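Local coordinates for protein TRAP dicarboxylate transporter, DctP subunit (Sulfurospirillum deleyianum, PDB 4OVS) that probably serves as the periplasmic receptor of a TRAP transport system, binding succinate and handing it to the membrane permease, at residues H32-N37 and L211-T216; I86-F91 and Q258-A263; K148-N153 and Q166-M171; S197-G202 and K217-V222. One frame throughout, in Å; residues are numbered along the deposited sequence.

Interaction 1. Residues H32-N37 and L211-T216; sequences HVVSPN and LSNFYT
Ser35 and Thr216 meet through their beta carbons, CB of Ser35 lying 3.8 Å from CB of Thr216, both beta carbons facing the other segment. Two short hydroxyl residues suit a spot where loop 32-37 comes so near helix 211-216. Next to them the CG1 methyl of Val34 rests 3.6 Å from OD1 of Asn213, the two side chains crossing at about a right angle. A water fills the join between these pairs: it accepts from the backbone N of Ser35 and donates to OD1 of Asn213 (2.9 Å) and to OG1 of Thr216 (2.8 Å). Set between the backbone N and the carbonyl carbon (chi1 62°), OG1 of Thr216 donates to Ser212 O at 2.7 Å; that oxygen also accepts from Thr216 N, which reaches it from the opposite face of the carbonyl plane. This is the cleft of a two-lobed solute-binding fold, and the loop and the helix probably belong to different lobes; Asn213 turns its ND2 to the bound succinate while OD1 serves the water. The loop keeps its shape through an ST turn, OG of Ser35 accepting from the backbone N of Asn37 at 3.0 Å. An alanine in place of Ser35 would remove that acceptor and is likely to let the turn drift from Thr216. Toward solvent the fit slackens. CB of exposed Asn37 stands 4.3 Å from CG2 of Thr216, and a second water, which donates to Thr216 O at 2.6 Å, receives just a weak bond from Asn37 ND2.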
# COMPACT_ATOMS: atom_id res chain seq x y z
N HIS A 32 3.06 8.67 -8.32
CA HIS A 32 2.60 7.42 -7.70
C HIS A 32 2.15 6.39 -8.76
O HIS A 32 2.09 6.72 -9.97
CB HIS A 32 1.49 7.69 -6.66
CG HIS A 32 0.19 8.16 -7.24
ND1 HIS A 32 -0.70 7.31 -7.84
CD2 HIS A 32 -0.40 9.38 -7.21
CE1 HIS A 32 -1.77 7.99 -8.21
NE2 HIS A 32 -1.63 9.24 -7.82
N VAL A 33 1.87 5.16 -8.30
CA VAL A 33 1.70 4.02 -9.14
C VAL A 33 0.26 3.50 -9.27
O VAL A 33 0.02 2.51 -9.99
CB VAL A 33 2.62 2.84 -8.65
CG1 VAL A 33 4.12 3.25 -8.57
CG2 VAL A 33 2.16 2.32 -7.31
N VAL A 34 -0.68 4.11 -8.55
CA VAL A 34 -2.08 3.74 -8.56
C VAL A 34 -3.01 4.59 -9.44
O VAL A 34 -2.62 5.60 -10.03
CB VAL A 34 -2.72 3.73 -7.10
CG1 VAL A 34 -1.98 2.81 -6.16
CG2 VAL A 34 -2.86 5.12 -6.53
N SER A 35 -4.24 4.09 -9.58
CA SER A 35 -5.27 4.78 -10.35
C SER A 35 -5.73 6.04 -9.65
O SER A 35 -5.87 6.06 -8.44
CB SER A 35 -6.50 3.87 -10.46
OG SER A 35 -7.54 4.58 -11.06
N PRO A 36 -6.06 7.09 -10.41
CA PRO A 36 -6.62 8.27 -9.73
C PRO A 36 -7.96 8.01 -9.07
O PRO A 36 -8.42 8.80 -8.25
CB PRO A 36 -6.84 9.27 -10.87
CG PRO A 36 -6.03 8.73 -12.03
CD PRO A 36 -5.89 7.27 -11.86
N ASN A 37 -8.61 6.92 -9.43
CA ASN A 37 -9.92 6.59 -8.87
C ASN A 37 -9.89 5.94 -7.49
O ASN A 37 -10.94 5.60 -6.95
CB ASN A 37 -10.66 5.66 -9.85
CG ASN A 37 -10.95 6.32 -11.17
OD1 ASN A 37 -11.42 7.46 -11.20
ND2 ASN A 37 -10.66 5.62 -12.28
N LEU A 211 -8.99 -4.18 -2.01
CA LEU A 211 -10.07 -4.18 -3.02
C LEU A 211 -9.94 -2.99 -3.95
O LEU A 211 -10.32 -3.06 -5.13
CB LEU A 211 -11.46 -4.20 -2.36
CG LEU A 211 -11.80 -5.47 -1.61
CD1 LEU A 211 -13.28 -5.46 -1.17
CD2 LEU A 211 -11.52 -6.70 -2.47
N SER A 212 -9.36 -1.92 -3.43
CA SER A 212 -9.18 -0.69 -4.18
C SER A 212 -8.33 -0.93 -5.45
O SER A 212 -8.73 -0.63 -6.57
CB SER A 212 -8.47 0.33 -3.25
OG SER A 212 -7.16 -0.16 -2.84
N ASN A 213 -7.16 -1.50 -5.27
CA ASN A 213 -6.30 -1.82 -6.40
C ASN A 213 -6.83 -2.98 -7.27
O ASN A 213 -6.69 -2.96 -8.49
CB ASN A 213 -4.90 -2.15 -5.91
CG ASN A 213 -4.16 -0.94 -5.40
OD1 ASN A 213 -4.48 0.21 -5.72
ND2 ASN A 213 -3.13 -1.19 -4.63
N PHE A 214 -7.44 -3.96 -6.63
CA PHE A 214 -7.97 -5.13 -7.32
C PHE A 214 -8.94 -4.71 -8.43
O PHE A 214 -8.85 -5.22 -9.52
CB PHE A 214 -8.66 -6.07 -6.33
CG PHE A 214 -9.02 -7.40 -6.89
CD1 PHE A 214 -8.06 -8.36 -7.13
CD2 PHE A 214 -10.35 -7.71 -7.14
CE1 PHE A 214 -8.39 -9.61 -7.66
CE2 PHE A 214 -10.70 -8.96 -7.68
CZ PHE A 214 -9.73 -9.91 -7.93
N TYR A 215 -9.83 -3.77 -8.17
CA TYR A 215 -10.82 -3.39 -9.18
C TYR A 215 -10.35 -2.29 -10.13
O TYR A 215 -10.51 -2.40 -11.33
CB TYR A 215 -12.15 -3.00 -8.52
CG TYR A 215 -13.25 -2.64 -9.47
CD1 TYR A 215 -14.07 -3.61 -9.99
CD2 TYR A 215 -13.48 -1.34 -9.83
CE1 TYR A 215 -15.10 -3.30 -10.89
CE2 TYR A 215 -14.51 -1.00 -10.73
CZ TYR A 215 -15.31 -1.99 -11.23
OH TYR A 215 -16.31 -1.68 -12.10
N THR A 216 -9.77 -1.24 -9.60
CA THR A 216 -9.32 -0.11 -10.39
C THR A 216 -8.22 -0.44 -11.39
O THR A 216 -8.12 0.24 -12.40
CB THR A 216 -8.84 1.07 -9.56
OG1 THR A 216 -7.72 0.68 -8.76
CG2 THR A 216 -10.00 1.57 -8.67
O HOH W 1 -5.01 1.36 -8.38
O HOH W 2 -9.55 2.43 -12.64

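Interaction 2. Residues I86-F91 and Q258-A263; sequences IAMPSF and QAMKEA
Ile86 and the selenomethionine Met260 reach toward each other tip to tip, CG2 of Ile86 lying 4.0 Å from CE of Met260. CE of Met260 is also 4.4 Å from CE of Met88, likewise a selenomethionine, so one flexible selenoether end serves two residues of segment 86-91. Its position comes from a chain that leaves the helix with CG anti to the backbone N and then bends twice (chi2 61°, chi3 72°). Phe47 of helix 39-54 packs on both Ile86 and Met260, and Val238 of strand 233-241 on both Met88 and Met260, which places the cluster between sheet and helices in the solute-binding fold.

No hydrogen bond crosses the contact; the polar bonds lie along the helix or lead to other parts of the fold. On helix 253-289, NE2 of Gln258 donates to OE2 of Glu262 at 2.7 Å, almost straight at 172° and in the plane of its own amide; OE1 of Glu262 forms a salt bridge with Arg50. The carbonyl of Met88 accepts from the succinate-binding Lys40. With methyl groups alone meeting across the gap, the helix is joined to the strand and the loop after it by dispersion and by exclusion of water, without the directional demands of a hydrogen bond.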
# COMPACT_ATOMS: atom_id res chain seq x y z
N ILE A 86 7.38 14.55 -4.52
CA ILE A 86 6.47 13.98 -3.52
C ILE A 86 6.02 12.61 -3.98
O ILE A 86 5.69 12.41 -5.15
CB ILE A 86 5.26 14.91 -3.24
CG1 ILE A 86 5.74 16.25 -2.70
CG2 ILE A 86 4.36 14.32 -2.17
CD1 ILE A 86 4.70 17.21 -2.31
N ALA A 87 6.09 11.65 -3.08
CA ALA A 87 5.63 10.32 -3.34
C ALA A 87 4.79 9.76 -2.15
O ALA A 87 4.76 10.35 -1.05
CB ALA A 87 6.76 9.43 -3.67
N MSE A 88 4.10 8.64 -2.39
CA MSE A 88 3.31 7.99 -1.33
C MSE A 88 3.43 6.47 -1.35
O MSE A 88 2.43 5.76 -1.53
CB MSE A 88 1.88 8.41 -1.42
CG MSE A 88 1.63 9.88 -1.33
SE MSE A 88 1.55 10.68 -3.13
CE MSE A 88 0.83 12.39 -2.63
N PRO A 89 4.64 5.96 -1.19
CA PRO A 89 4.95 4.53 -1.35
C PRO A 89 4.32 3.67 -0.30
O PRO A 89 4.15 4.14 0.81
CB PRO A 89 6.47 4.49 -1.21
CG PRO A 89 6.90 5.86 -1.53
CD PRO A 89 5.86 6.75 -1.00
N SER A 90 3.95 2.43 -0.63
CA SER A 90 3.43 1.53 0.41
C SER A 90 4.59 1.14 1.36
O SER A 90 5.76 1.26 1.01
CB SER A 90 2.82 0.29 -0.19
OG SER A 90 3.83 -0.53 -0.71
N PHE A 91 4.24 0.67 2.55
CA PHE A 91 5.24 0.33 3.57
C PHE A 91 6.30 -0.62 3.02
O PHE A 91 7.49 -0.51 3.31
CB PHE A 91 4.53 -0.27 4.81
CG PHE A 91 3.47 0.63 5.44
CD1 PHE A 91 3.61 2.00 5.41
CD2 PHE A 91 2.33 0.10 6.01
CE1 PHE A 91 2.64 2.82 5.93
CE2 PHE A 91 1.35 0.91 6.52
CZ PHE A 91 1.51 2.26 6.51
N GLN A 258 -0.09 22.64 5.00
CA GLN A 258 -1.48 22.67 5.37
C GLN A 258 -2.26 21.81 4.32
O GLN A 258 -3.05 20.92 4.66
CB GLN A 258 -2.00 24.11 5.44
CG GLN A 258 -3.45 24.15 5.86
CD GLN A 258 -4.09 25.52 5.77
OE1 GLN A 258 -3.49 26.55 6.09
NE2 GLN A 258 -5.35 25.53 5.36
N ALA A 259 -1.97 22.04 3.05
CA ALA A 259 -2.54 21.25 1.97
C ALA A 259 -2.42 19.77 2.25
O ALA A 259 -3.41 19.02 2.14
CB ALA A 259 -1.88 21.60 0.72
N MSE A 260 -1.25 19.32 2.64
CA MSE A 260 -1.07 17.89 2.91
C MSE A 260 -1.85 17.37 4.11
O MSE A 260 -2.40 16.24 4.05
CB MSE A 260 0.39 17.53 3.08
CG MSE A 260 0.61 15.99 3.12
SE MSE A 260 0.05 15.07 1.48
CE MSE A 260 1.48 15.66 0.31
N LYS A 261 -1.89 18.15 5.20
CA LYS A 261 -2.70 17.81 6.36
C LYS A 261 -4.19 17.56 5.98
O LYS A 261 -4.78 16.56 6.34
CB LYS A 261 -2.59 18.93 7.42
CG LYS A 261 -3.23 18.58 8.77
CD LYS A 261 -3.32 19.84 9.68
CE LYS A 261 -3.95 19.58 11.05
NZ LYS A 261 -3.15 18.68 11.96
N GLU A 262 -4.77 18.51 5.27
CA GLU A 262 -6.14 18.41 4.82
C GLU A 262 -6.35 17.19 3.93
O GLU A 262 -7.35 16.47 4.06
CB GLU A 262 -6.52 19.70 4.09
CG GLU A 262 -6.53 20.86 4.98
CD GLU A 262 -7.01 22.15 4.31
OE1 GLU A 262 -7.68 22.07 3.26
OE2 GLU A 262 -6.74 23.22 4.87
N ALA A 263 -5.37 16.93 3.07
CA ALA A 263 -5.45 15.86 2.11
C ALA A 263 -5.37 14.50 2.78
O ALA A 263 -6.01 13.53 2.34
CB ALA A 263 -4.35 16.00 1.05

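Interaction 3. Residues K148-N153 and Q166-M171; sequences KHLSSN and QKFRIM
The hydroxyl of Ser152 is gripped twice: OG donates to OE1 of Gln166 at 2.7 Å, and it is also hydrogen-bonded to the backbone N of Lys154. The contact spans two separate sheets of the solute-binding fold, the end of strand 137-152 in the large mixed sheet and strand 167-170 in a small parallel pair with strand 186-189. The closest alpha carbons, those of Ser152 and Phe168, are 8.4 Å apart, so side chains must bridge the gap. Serine is short enough for the strand end, while glutamine supplies the reach: beyond CG its chain is extended, bringing the carboxamide to the hydroxyl, which lies 19° off the carbonyl plane. A leucine in its place would probably leave Ser152 OG without its acceptor and Asp162 O without the NE2 donor it now has.

The apolar half is carried by Phe168. CG beside the backbone N (chi1 -78°) swings the ring across to the other strand, where the side chains of Leu150 and Phe168 cross at about a right angle, while Phe180 stacks on the ring from helix 174-181. Ser151 points away, its OG bonded to Gln223. Next to Phe168 on strand 167-170, Arg169 hydrogen-bonds succinate through NH1. Phe168 finally presents a single carbon, CE1, to both CD2 of Leu150 at 4.2 Å and the carbonyl O of Ser151 at 3.6 Å.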
# COMPACT_ATOMS: atom_id res chain seq x y z
N LYS A 148 -5.71 -6.76 2.74
CA LYS A 148 -5.34 -7.40 1.50
C LYS A 148 -6.10 -8.72 1.33
O LYS A 148 -6.44 -9.38 2.32
CB LYS A 148 -3.84 -7.70 1.48
CG LYS A 148 -2.94 -6.48 1.42
CD LYS A 148 -1.47 -6.89 1.25
CE LYS A 148 -1.03 -7.76 2.42
NZ LYS A 148 0.45 -7.92 2.49
N HIS A 149 -6.32 -9.13 0.07
CA HIS A 149 -7.10 -10.34 -0.24
C HIS A 149 -6.42 -11.17 -1.30
O HIS A 149 -5.85 -10.63 -2.23
CB HIS A 149 -8.47 -9.94 -0.76
CG HIS A 149 -9.18 -9.02 0.14
ND1 HIS A 149 -9.67 -9.41 1.37
CD2 HIS A 149 -9.44 -7.69 0.04
CE1 HIS A 149 -10.20 -8.37 1.98
NE2 HIS A 149 -10.09 -7.32 1.20
N LEU A 150 -6.48 -12.49 -1.15
CA LEU A 150 -5.85 -13.38 -2.06
C LEU A 150 -6.74 -13.68 -3.28
O LEU A 150 -7.94 -13.96 -3.12
CB LEU A 150 -5.54 -14.70 -1.35
CG LEU A 150 -4.47 -14.78 -0.28
CD1 LEU A 150 -4.47 -16.16 0.33
CD2 LEU A 150 -3.12 -14.47 -0.88
N SER A 151 -6.16 -13.68 -4.47
CA SER A 151 -6.87 -14.10 -5.67
C SER A 151 -6.00 -15.01 -6.47
O SER A 151 -4.79 -15.05 -6.28
CB SER A 151 -7.22 -12.88 -6.53
OG SER A 151 -6.04 -12.22 -6.94
N SER A 152 -6.60 -15.73 -7.41
CA SER A 152 -5.86 -16.66 -8.23
C SER A 152 -6.56 -16.90 -9.55
O SER A 152 -7.77 -16.62 -9.68
CB SER A 152 -5.75 -18.00 -7.50
OG SER A 152 -5.12 -18.99 -8.29
N ASN A 153 -5.79 -17.41 -10.51
CA ASN A 153 -6.31 -17.95 -11.77
C ASN A 153 -6.32 -19.46 -11.80
O ASN A 153 -6.78 -20.05 -12.75
CB ASN A 153 -5.42 -17.54 -12.94
CG ASN A 153 -5.91 -16.31 -13.63
OD1 ASN A 153 -7.11 -16.04 -13.67
ND2 ASN A 153 -4.99 -15.56 -14.20
N GLN A 166 1.56 -22.63 -6.08
CA GLN A 166 1.17 -21.51 -6.91
C GLN A 166 2.17 -20.35 -6.85
O GLN A 166 2.76 -20.06 -5.81
CB GLN A 166 -0.21 -21.00 -6.49
CG GLN A 166 -1.37 -21.96 -6.76
CD GLN A 166 -2.72 -21.27 -6.67
OE1 GLN A 166 -2.93 -20.20 -7.26
NE2 GLN A 166 -3.63 -21.87 -5.92
N LYS A 167 2.35 -19.69 -7.99
CA LYS A 167 3.20 -18.50 -8.08
C LYS A 167 2.40 -17.23 -7.76
O LYS A 167 1.34 -16.98 -8.35
CB LYS A 167 3.80 -18.37 -9.48
CG LYS A 167 4.83 -19.43 -9.87
CD LYS A 167 5.77 -18.86 -10.94
CE LYS A 167 6.90 -19.82 -11.33
NZ LYS A 167 8.21 -19.10 -11.45
N PHE A 168 2.91 -16.42 -6.85
CA PHE A 168 2.24 -15.19 -6.48
C PHE A 168 3.15 -14.01 -6.71
O PHE A 168 4.33 -14.05 -6.34
CB PHE A 168 1.83 -15.22 -5.01
CG PHE A 168 0.59 -16.03 -4.74
CD1 PHE A 168 -0.67 -15.43 -4.76
CD2 PHE A 168 0.67 -17.37 -4.41
CE1 PHE A 168 -1.80 -16.14 -4.50
CE2 PHE A 168 -0.48 -18.10 -4.15
CZ PHE A 168 -1.72 -17.48 -4.19
N ARG A 169 2.64 -12.95 -7.33
CA ARG A 169 3.32 -11.66 -7.28
C ARG A 169 3.34 -11.13 -5.84
O ARG A 169 2.34 -11.24 -5.13
CB ARG A 169 2.61 -10.65 -8.18
CG ARG A 169 3.34 -9.31 -8.33
CD ARG A 169 2.76 -8.31 -7.36
NE ARG A 169 3.52 -7.06 -7.29
CZ ARG A 169 3.05 -5.95 -6.73
NH1 ARG A 169 1.81 -5.94 -6.24
NH2 ARG A 169 3.81 -4.84 -6.66
N ILE A 170 4.46 -10.55 -5.43
CA ILE A 170 4.52 -9.77 -4.18
C ILE A 170 5.25 -8.45 -4.40
O ILE A 170 6.01 -8.30 -5.36
CB ILE A 170 5.31 -10.48 -3.09
CG1 ILE A 170 6.69 -10.88 -3.61
CG2 ILE A 170 4.55 -11.69 -2.62
CD1 ILE A 170 7.63 -11.38 -2.50
N MSE A 171 5.02 -7.51 -3.51
CA MSE A 171 5.89 -6.35 -3.39
C MSE A 171 7.21 -6.79 -2.75
O MSE A 171 7.30 -7.91 -2.20
CB MSE A 171 5.22 -5.31 -2.52
CG MSE A 171 3.88 -4.77 -3.05
SE MSE A 171 2.96 -3.66 -1.65
CE MSE A 171 2.49 -5.07 -0.39

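Interaction 4. Residues S197-G202 and K217-V222; sequences SALQQG and KKFNEV
Val222 inserts its two methyls against neighbouring residues of helix 195-200: CG2 lies 3.8 Å from CB of Leu199, and CG1 lies 3.8 Å from CB of Gln200. The branched side chain suits this, since one residue can press on two at once. CG1 is anti to the carbonyl carbon (chi1 -71°), and this rotation sends the methyls to separate partners. Leu199 crosses Val222 at about a right angle and carries its CD1 on to CD1 of Phe219, 4.2 Å away, approaching the ring obliquely. Gln200 contributes only the aliphatic root of its chain, as befits an exposed residue whose amide can stay in solvent.

A second layer holds these groups in place. The 3-10 segment 219-221 is set by backbone bonds, Glu221 N to Lys218 O at 2.9 Å and Val222 N to Phe219 O at 3.1 Å, which bring Phe219 and Val222 round to the same partner. The Phe219 ring has CB of Lys217 over one face, 3.6 Å above its plane and offset toward the rim, and Phe214 and Tyr196 also touch it. The carbonyl of Val222 receives a weak hydrogen bond from Asn153.

On the other side, helix 195-200 ends just after Gln200, with Gln201 N to Ser197 O as a last helical bond. Gly202 then takes a positive phi of 76°, which glycine adopts readily, and bonds lead back into the last turn, among them a weak one from Gly202 N to Leu199 O. This is a Schellman motif, a common C-terminal helix cap, here closing a helix that packs on the 3-10 turn and the residue after it, in the loop following helix 211-216.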
# COMPACT_ATOMS: atom_id res chain seq x y z
N SER A 197 -0.59 -7.42 -16.54
CA SER A 197 -0.03 -8.14 -17.64
C SER A 197 0.50 -9.51 -17.17
O SER A 197 0.20 -10.54 -17.77
CB SER A 197 1.07 -7.29 -18.26
OG SER A 197 1.44 -7.78 -19.53
N ALA A 198 1.26 -9.53 -16.08
CA ALA A 198 1.73 -10.81 -15.51
C ALA A 198 0.58 -11.79 -15.14
O ALA A 198 0.71 -12.99 -15.34
CB ALA A 198 2.65 -10.57 -14.31
N LEU A 199 -0.53 -11.30 -14.60
CA LEU A 199 -1.68 -12.18 -14.33
C LEU A 199 -2.34 -12.62 -15.66
O LEU A 199 -2.70 -13.79 -15.88
CB LEU A 199 -2.68 -11.49 -13.42
CG LEU A 199 -2.26 -11.10 -12.00
CD1 LEU A 199 -3.29 -10.23 -11.37
CD2 LEU A 199 -2.02 -12.35 -11.15
N GLN A 200 -2.47 -11.68 -16.59
CA GLN A 200 -3.06 -12.00 -17.87
C GLN A 200 -2.30 -13.05 -18.67
O GLN A 200 -2.91 -13.82 -19.40
CB GLN A 200 -3.19 -10.75 -18.73
CG GLN A 200 -3.95 -11.03 -20.01
CD GLN A 200 -4.14 -9.79 -20.81
OE1 GLN A 200 -5.25 -9.29 -20.96
NE2 GLN A 200 -3.04 -9.25 -21.32
N GLN A 201 -0.97 -13.05 -18.55
CA GLN A 201 -0.09 -13.89 -19.37
C GLN A 201 0.37 -15.16 -18.65
O GLN A 201 1.21 -15.88 -19.17
CB GLN A 201 1.15 -13.08 -19.81
CG GLN A 201 0.82 -11.95 -20.75
CD GLN A 201 0.25 -12.46 -22.07
OE1 GLN A 201 -0.94 -12.31 -22.37
NE2 GLN A 201 1.10 -13.10 -22.85
N GLY A 202 -0.14 -15.40 -17.45
CA GLY A 202 0.21 -16.59 -16.67
C GLY A 202 1.57 -16.59 -16.01
O GLY A 202 2.01 -17.63 -15.49
N LYS A 217 -7.44 -1.50 -11.15
CA LYS A 217 -6.46 -1.92 -12.11
C LYS A 217 -6.91 -3.11 -12.91
O LYS A 217 -6.11 -3.65 -13.64
CB LYS A 217 -5.14 -2.31 -11.46
CG LYS A 217 -4.50 -1.23 -10.68
CD LYS A 217 -4.10 -0.03 -11.59
CE LYS A 217 -2.91 -0.29 -12.45
NZ LYS A 217 -2.57 1.00 -13.09
N LYS A 218 -8.16 -3.54 -12.73
CA LYS A 218 -8.79 -4.58 -13.52
C LYS A 218 -8.20 -5.94 -13.27
O LYS A 218 -8.29 -6.81 -14.13
CB LYS A 218 -8.79 -4.22 -14.98
CG LYS A 218 -9.32 -2.81 -15.16
CD LYS A 218 -9.84 -2.57 -16.55
CE LYS A 218 -10.09 -1.08 -16.79
NZ LYS A 218 -11.12 -0.50 -15.87
N PHE A 219 -7.63 -6.13 -12.08
CA PHE A 219 -7.08 -7.45 -11.74
C PHE A 219 -8.24 -8.45 -11.68
O PHE A 219 -8.07 -9.66 -11.89
CB PHE A 219 -6.40 -7.42 -10.40
CG PHE A 219 -5.14 -6.55 -10.33
CD1 PHE A 219 -4.45 -6.15 -11.47
CD2 PHE A 219 -4.66 -6.15 -9.09
CE1 PHE A 219 -3.28 -5.40 -11.35
CE2 PHE A 219 -3.49 -5.40 -8.95
CZ PHE A 219 -2.82 -5.00 -10.08
N ASN A 220 -9.43 -7.93 -11.35
CA ASN A 220 -10.65 -8.74 -11.37
C ASN A 220 -10.92 -9.38 -12.73
O ASN A 220 -11.54 -10.44 -12.80
CB ASN A 220 -11.85 -7.91 -10.96
CG ASN A 220 -12.08 -6.72 -11.84
OD1 ASN A 220 -11.20 -5.85 -11.99
ND2 ASN A 220 -13.26 -6.65 -12.43
N GLU A 221 -10.48 -8.74 -13.81
CA GLU A 221 -10.75 -9.23 -15.14
C GLU A 221 -9.77 -10.32 -15.54
O GLU A 221 -10.00 -11.04 -16.52
CB GLU A 221 -10.75 -8.07 -16.15
CG GLU A 221 -11.80 -7.08 -15.77
CD GLU A 221 -12.00 -5.98 -16.78
OE1 GLU A 221 -12.99 -5.22 -16.65
OE2 GLU A 221 -11.15 -5.87 -17.66
N VAL A 222 -8.69 -10.44 -14.78
CA VAL A 222 -7.68 -11.45 -15.08
C VAL A 222 -7.45 -12.44 -13.92
O VAL A 222 -6.42 -13.10 -13.87
CB VAL A 222 -6.34 -10.81 -15.54
CG1 VAL A 222 -6.50 -10.23 -16.94
CG2 VAL A 222 -5.90 -9.74 -14.56

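How the interactions relate
Interactions 1 to 3 are buried, whereas interaction 4 lies partly at the surface and its apolar side chains shade into exposed ones. Chemistry follows place: interaction 1, at the succinate cleft, depends on waters and hydroxyls; interaction 2, between sheet and helices, is wholly apolar across its gap; interaction 3 mixes one short hydrogen bond with a phenyl ring. Interaction 4 takes up the chain directly where the helix of interaction 1 ends, Phe214 O lying 3.4 Å from Phe219 CB, and a weak bond from Asn153 to Val222 O links interaction 3 to 217-222. Interactions 2 and 3 reach the same mixed sheet on opposite sides of the chain's centre, with centres about 27 Å apart, yet Ser90 touches Met171.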